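Local structure of flavodoxin (5LJL) at residues A53-P66 / Y96-F110. The protein binds FMN and probably serves as a low-potential electron donor to a number of redox enzymes. Numbering follows the deposited sequence.
Sequences AIVATYTYGDGELP and YDEFCKAVDDFDRVF
The hydroxyl of Thr59 takes the backbone N-H of Ala102 at the start of helix 101-113, OG1 to N 3.0 Å with an N-H...O angle of 155°. A chi1 of -59° sets OG1 beside threonine's own backbone N and CG2 anti to that N, beside the carbonyl carbon, where CG2 rests 3.6 Å from Glu98 O. One small branched residue thus meets both the helix's first turn and the type II turn, Glu98 to Lys101, leading into it. Ala102 suits this tight spot: its CB lies 3.3 Å from Tyr58 O and also touches Thr57 CG2 and Leu65 CD2.

Along strand 53-56 the contact is apolar. Val55 divides its methyls between two rings: CG1 sits over the centre of one Phe106 face in a CH-pi contact, while CG2 lies 3.7 Å from Phe110 CE2. Ala53 adds its methyl beside Phe110, and from the loop beyond, Leu65 CD2 packs against Phe106 CE2.

Two glycines with positive phi, which favours this residue, shape the outer loop. Gly61 CA makes a CH-pi contact over the Tyr96 ring; Gly63 CA comes within 3.5 Å of Glu98 CB. Asp62 OD2 and Glu98 OE1, 3.6 Å apart, probably repel, eased in part by a long Lys101 NZ-Glu98 OE2 bridge (3.9 Å).

In flavodoxins the loops containing 57-66 and 96-100 commonly flank the isoalloxazine, so the Thr59-Ala102 bond probably braces the cofactor site's border. Strand and helix run nearly antiparallel (157°). Central strand 52-56 bonds to strands 4-9 and 85-92; Val88 of the latter touches Phe106 and Phe110, Tyr86 stacks on Phe110, and helix 15-29 covers Ile54 and Ala56.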
# COMPACT_ATOMS: atom_id res chain seq x y z
N ALA A 53 -2.01 3.91 7.15
CA ALA A 53 -2.76 3.20 6.06
C ALA A 53 -1.86 2.94 4.86
O ALA A 53 -1.35 3.92 4.31
CB ALA A 53 -3.95 4.04 5.62
N ILE A 54 -1.74 1.68 4.41
CA ILE A 54 -0.89 1.30 3.28
C ILE A 54 -1.74 0.46 2.30
O ILE A 54 -2.46 -0.49 2.73
CB ILE A 54 0.35 0.55 3.72
CG1 ILE A 54 1.26 1.42 4.62
CG2 ILE A 54 1.12 -0.03 2.54
CD1 ILE A 54 2.23 0.66 5.43
N VAL A 55 -1.61 0.79 1.01
CA VAL A 55 -2.12 -0.03 -0.07
C VAL A 55 -0.94 -0.58 -0.84
O VAL A 55 -0.02 0.19 -1.19
CB VAL A 55 -3.09 0.71 -1.02
CG1 VAL A 55 -3.32 -0.05 -2.31
CG2 VAL A 55 -4.37 1.03 -0.26
N ALA A 56 -1.00 -1.89 -1.08
CA ALA A 56 -0.06 -2.57 -1.96
C ALA A 56 -0.86 -3.12 -3.12
O ALA A 56 -1.74 -3.98 -2.93
CB ALA A 56 0.64 -3.70 -1.17
N THR A 57 -0.61 -2.69 -4.34
CA THR A 57 -1.43 -3.12 -5.49
C THR A 57 -0.63 -3.42 -6.74
O THR A 57 0.32 -2.74 -7.05
CB THR A 57 -2.53 -2.05 -5.77
OG1 THR A 57 -3.48 -2.57 -6.73
CG2 THR A 57 -1.95 -0.71 -6.20
N TYR A 58 -1.08 -4.41 -7.50
CA TYR A 58 -0.64 -4.63 -8.89
C TYR A 58 -1.54 -3.69 -9.78
O TYR A 58 -2.44 -3.02 -9.30
CB TYR A 58 -0.74 -6.10 -9.30
CG TYR A 58 -2.15 -6.69 -9.44
CD1 TYR A 58 -2.81 -7.15 -8.35
CD2 TYR A 58 -2.78 -6.80 -10.67
CE1 TYR A 58 -4.06 -7.80 -8.47
CE2 TYR A 58 -4.06 -7.35 -10.82
CZ TYR A 58 -4.71 -7.86 -9.73
OH TYR A 58 -5.96 -8.43 -9.83
N THR A 59 -1.22 -3.66 -11.06
CA THR A 59 -1.94 -2.86 -12.05
C THR A 59 -2.45 -3.85 -13.14
O THR A 59 -1.72 -4.74 -13.56
CB THR A 59 -0.99 -1.86 -12.68
OG1 THR A 59 -0.44 -1.00 -11.67
CG2 THR A 59 -1.61 -1.07 -13.76
N TYR A 60 -3.68 -3.66 -13.60
CA TYR A 60 -4.33 -4.63 -14.46
C TYR A 60 -4.49 -4.04 -15.87
O TYR A 60 -5.01 -2.95 -16.02
CB TYR A 60 -5.66 -5.01 -13.82
CG TYR A 60 -6.43 -6.16 -14.45
CD1 TYR A 60 -5.79 -7.24 -15.07
CD2 TYR A 60 -7.84 -6.19 -14.37
CE1 TYR A 60 -6.53 -8.30 -15.64
CE2 TYR A 60 -8.59 -7.26 -14.91
CZ TYR A 60 -7.94 -8.30 -15.54
OH TYR A 60 -8.69 -9.34 -16.05
N GLY A 61 -3.93 -4.74 -16.87
CA GLY A 61 -3.97 -4.29 -18.26
C GLY A 61 -3.45 -2.89 -18.44
O GLY A 61 -2.43 -2.45 -17.82
N ASP A 62 -4.21 -2.13 -19.20
CA ASP A 62 -3.82 -0.81 -19.59
C ASP A 62 -4.07 0.16 -18.42
O ASP A 62 -4.96 1.04 -18.49
CB ASP A 62 -4.59 -0.36 -20.87
CG ASP A 62 -3.95 0.84 -21.57
OD1 ASP A 62 -4.30 1.14 -22.75
OD2 ASP A 62 -3.03 1.46 -20.95
N GLY A 63 -3.28 -0.00 -17.34
CA GLY A 63 -3.26 0.94 -16.25
C GLY A 63 -4.50 1.02 -15.39
O GLY A 63 -4.75 2.07 -14.81
N GLU A 64 -5.28 -0.05 -15.35
CA GLU A 64 -6.42 -0.10 -14.54
C GLU A 64 -6.08 -0.60 -13.11
O GLU A 64 -5.04 -1.26 -12.79
CB GLU A 64 -7.58 -0.94 -15.17
CG GLU A 64 -8.20 -0.30 -16.44
CD GLU A 64 -8.96 -1.32 -17.28
OE1 GLU A 64 -9.08 -1.11 -18.50
OE2 GLU A 64 -9.45 -2.33 -16.73
N LEU A 65 -7.03 -0.31 -12.24
CA LEU A 65 -7.04 -0.88 -10.95
C LEU A 65 -7.39 -2.39 -11.09
O LEU A 65 -8.11 -2.78 -12.03
CB LEU A 65 -8.12 -0.19 -10.13
CG LEU A 65 -8.02 1.32 -9.96
CD1 LEU A 65 -9.23 1.80 -9.16
CD2 LEU A 65 -6.73 1.67 -9.25
N PRO A 66 -6.82 -3.25 -10.23
CA PRO A 66 -7.40 -4.57 -10.05
C PRO A 66 -8.92 -4.52 -9.91
O PRO A 66 -9.47 -3.68 -9.19
CB PRO A 66 -6.74 -5.06 -8.78
CG PRO A 66 -5.45 -4.31 -8.69
CD PRO A 66 -5.76 -2.97 -9.23
N TYR A 96 2.31 -3.47 -20.70
CA TYR A 96 1.13 -2.67 -21.06
C TYR A 96 1.42 -1.14 -21.08
O TYR A 96 0.52 -0.32 -21.29
CB TYR A 96 -0.04 -3.01 -20.13
CG TYR A 96 -0.42 -4.46 -20.17
CD1 TYR A 96 -1.35 -4.93 -21.09
CD2 TYR A 96 0.19 -5.39 -19.31
CE1 TYR A 96 -1.71 -6.27 -21.12
CE2 TYR A 96 -0.15 -6.74 -19.35
CZ TYR A 96 -1.11 -7.17 -20.26
OH TYR A 96 -1.47 -8.51 -20.32
N ASP A 97 2.70 -0.77 -20.91
CA ASP A 97 3.21 0.59 -20.93
C ASP A 97 2.53 1.46 -19.86
O ASP A 97 2.38 2.67 -20.08
CB ASP A 97 3.03 1.17 -22.34
CG ASP A 97 3.52 0.17 -23.45
OD1 ASP A 97 4.74 0.13 -23.73
OD2 ASP A 97 2.68 -0.60 -24.00
N GLU A 98 2.09 0.82 -18.74
CA GLU A 98 1.45 1.51 -17.63
C GLU A 98 1.98 0.94 -16.28
O GLU A 98 1.20 0.58 -15.39
CB GLU A 98 -0.09 1.37 -17.70
CG GLU A 98 -0.79 2.03 -18.93
CD GLU A 98 -0.58 3.54 -19.04
OE1 GLU A 98 -0.72 4.08 -20.16
OE2 GLU A 98 -0.28 4.21 -18.03
N PHE A 99 3.30 0.82 -16.20
CA PHE A 99 4.04 0.26 -15.07
C PHE A 99 3.60 0.86 -13.76
O PHE A 99 3.79 2.03 -13.49
CB PHE A 99 5.55 0.51 -15.23
CG PHE A 99 6.40 -0.07 -14.16
CD1 PHE A 99 6.76 -1.39 -14.21
CD2 PHE A 99 6.86 0.71 -13.09
CE1 PHE A 99 7.60 -1.91 -13.24
CE2 PHE A 99 7.67 0.21 -12.13
CZ PHE A 99 8.02 -1.12 -12.18
N CYS A 100 3.02 -0.00 -12.94
CA CYS A 100 2.57 0.43 -11.63
C CYS A 100 1.65 1.65 -11.64
O CYS A 100 1.58 2.37 -10.62
CB CYS A 100 3.76 0.57 -10.66
SG CYS A 100 4.58 -0.96 -10.21
N LYS A 101 0.87 1.88 -12.69
CA LYS A 101 -0.01 3.04 -12.70
C LYS A 101 -1.04 2.94 -11.55
O LYS A 101 -1.42 3.98 -11.05
CB LYS A 101 -0.67 3.26 -14.04
CG LYS A 101 -1.71 4.37 -14.02
CD LYS A 101 -1.95 4.85 -15.40
CE LYS A 101 -3.07 5.86 -15.39
NZ LYS A 101 -2.96 6.70 -16.62
N ALA A 102 -1.46 1.75 -11.14
CA ALA A 102 -2.40 1.66 -10.01
C ALA A 102 -1.77 2.26 -8.69
O ALA A 102 -2.53 2.76 -7.83
CB ALA A 102 -2.95 0.23 -9.77
N VAL A 103 -0.45 2.17 -8.54
CA VAL A 103 0.27 2.75 -7.37
C VAL A 103 0.07 4.29 -7.39
O VAL A 103 -0.35 4.90 -6.37
CB VAL A 103 1.79 2.34 -7.31
CG1 VAL A 103 2.54 3.15 -6.25
CG2 VAL A 103 1.98 0.83 -7.19
N ASP A 104 0.27 4.89 -8.56
CA ASP A 104 0.06 6.31 -8.73
C ASP A 104 -1.39 6.68 -8.47
O ASP A 104 -1.68 7.69 -7.80
CB ASP A 104 0.47 6.76 -10.14
CG ASP A 104 1.93 6.84 -10.32
OD1 ASP A 104 2.73 6.65 -9.38
OD2 ASP A 104 2.30 7.09 -11.49
N ASP A 105 -2.32 5.89 -8.97
CA ASP A 105 -3.75 6.17 -8.76
C ASP A 105 -4.17 6.13 -7.30
O ASP A 105 -4.95 6.96 -6.84
CB ASP A 105 -4.58 5.20 -9.57
CG ASP A 105 -4.41 5.37 -11.07
OD1 ASP A 105 -3.87 6.40 -11.53
OD2 ASP A 105 -4.75 4.39 -11.71
N PHE A 106 -3.63 5.17 -6.55
CA PHE A 106 -3.92 5.06 -5.10
C PHE A 106 -3.22 6.17 -4.32
O PHE A 106 -3.77 6.65 -3.30
CB PHE A 106 -3.60 3.67 -4.54
CG PHE A 106 -4.77 2.75 -4.53
CD1 PHE A 106 -5.74 2.90 -3.54
CD2 PHE A 106 -4.99 1.80 -5.50
CE1 PHE A 106 -6.85 2.04 -3.49
CE2 PHE A 106 -6.07 0.94 -5.46
CZ PHE A 106 -7.04 1.06 -4.45
N ASP A 107 -2.02 6.60 -4.76
CA ASP A 107 -1.37 7.78 -4.14
C ASP A 107 -2.35 8.97 -4.22
O ASP A 107 -2.61 9.66 -3.21
CB ASP A 107 -0.04 8.04 -4.83
CG ASP A 107 0.73 9.18 -4.23
OD1 ASP A 107 0.38 9.75 -3.21
OD2 ASP A 107 1.79 9.45 -4.81
N ARG A 108 -2.93 9.21 -5.40
CA ARG A 108 -3.83 10.36 -5.60
C ARG A 108 -5.10 10.27 -4.81
O ARG A 108 -5.54 11.27 -4.22
CB ARG A 108 -4.11 10.56 -7.10
CG ARG A 108 -2.88 10.96 -7.88
CD ARG A 108 -2.53 12.46 -7.76
NE ARG A 108 -1.57 12.86 -8.84
CZ ARG A 108 -1.53 14.04 -9.50
NH1 ARG A 108 -2.39 15.03 -9.25
NH2 ARG A 108 -0.61 14.22 -10.46
N VAL A 109 -5.72 9.10 -4.75
CA VAL A 109 -6.91 8.94 -3.96
C VAL A 109 -6.65 9.17 -2.48
O VAL A 109 -7.48 9.83 -1.78
CB VAL A 109 -7.70 7.64 -4.30
CG1 VAL A 109 -7.12 6.44 -3.63
CG2 VAL A 109 -9.15 7.80 -3.84
N PHE A 110 -5.50 8.69 -1.96
CA PHE A 110 -5.14 9.01 -0.59
C PHE A 110 -4.96 10.55 -0.33
O PHE A 110 -5.48 11.08 0.70
CB PHE A 110 -3.88 8.28 -0.15
CG PHE A 110 -4.15 6.90 0.43
CD1 PHE A 110 -4.85 6.75 1.61
CD2 PHE A 110 -3.51 5.80 -0.14
CE1 PHE A 110 -5.00 5.50 2.17
CE2 PHE A 110 -3.59 4.54 0.47
CZ PHE A 110 -4.37 4.39 1.62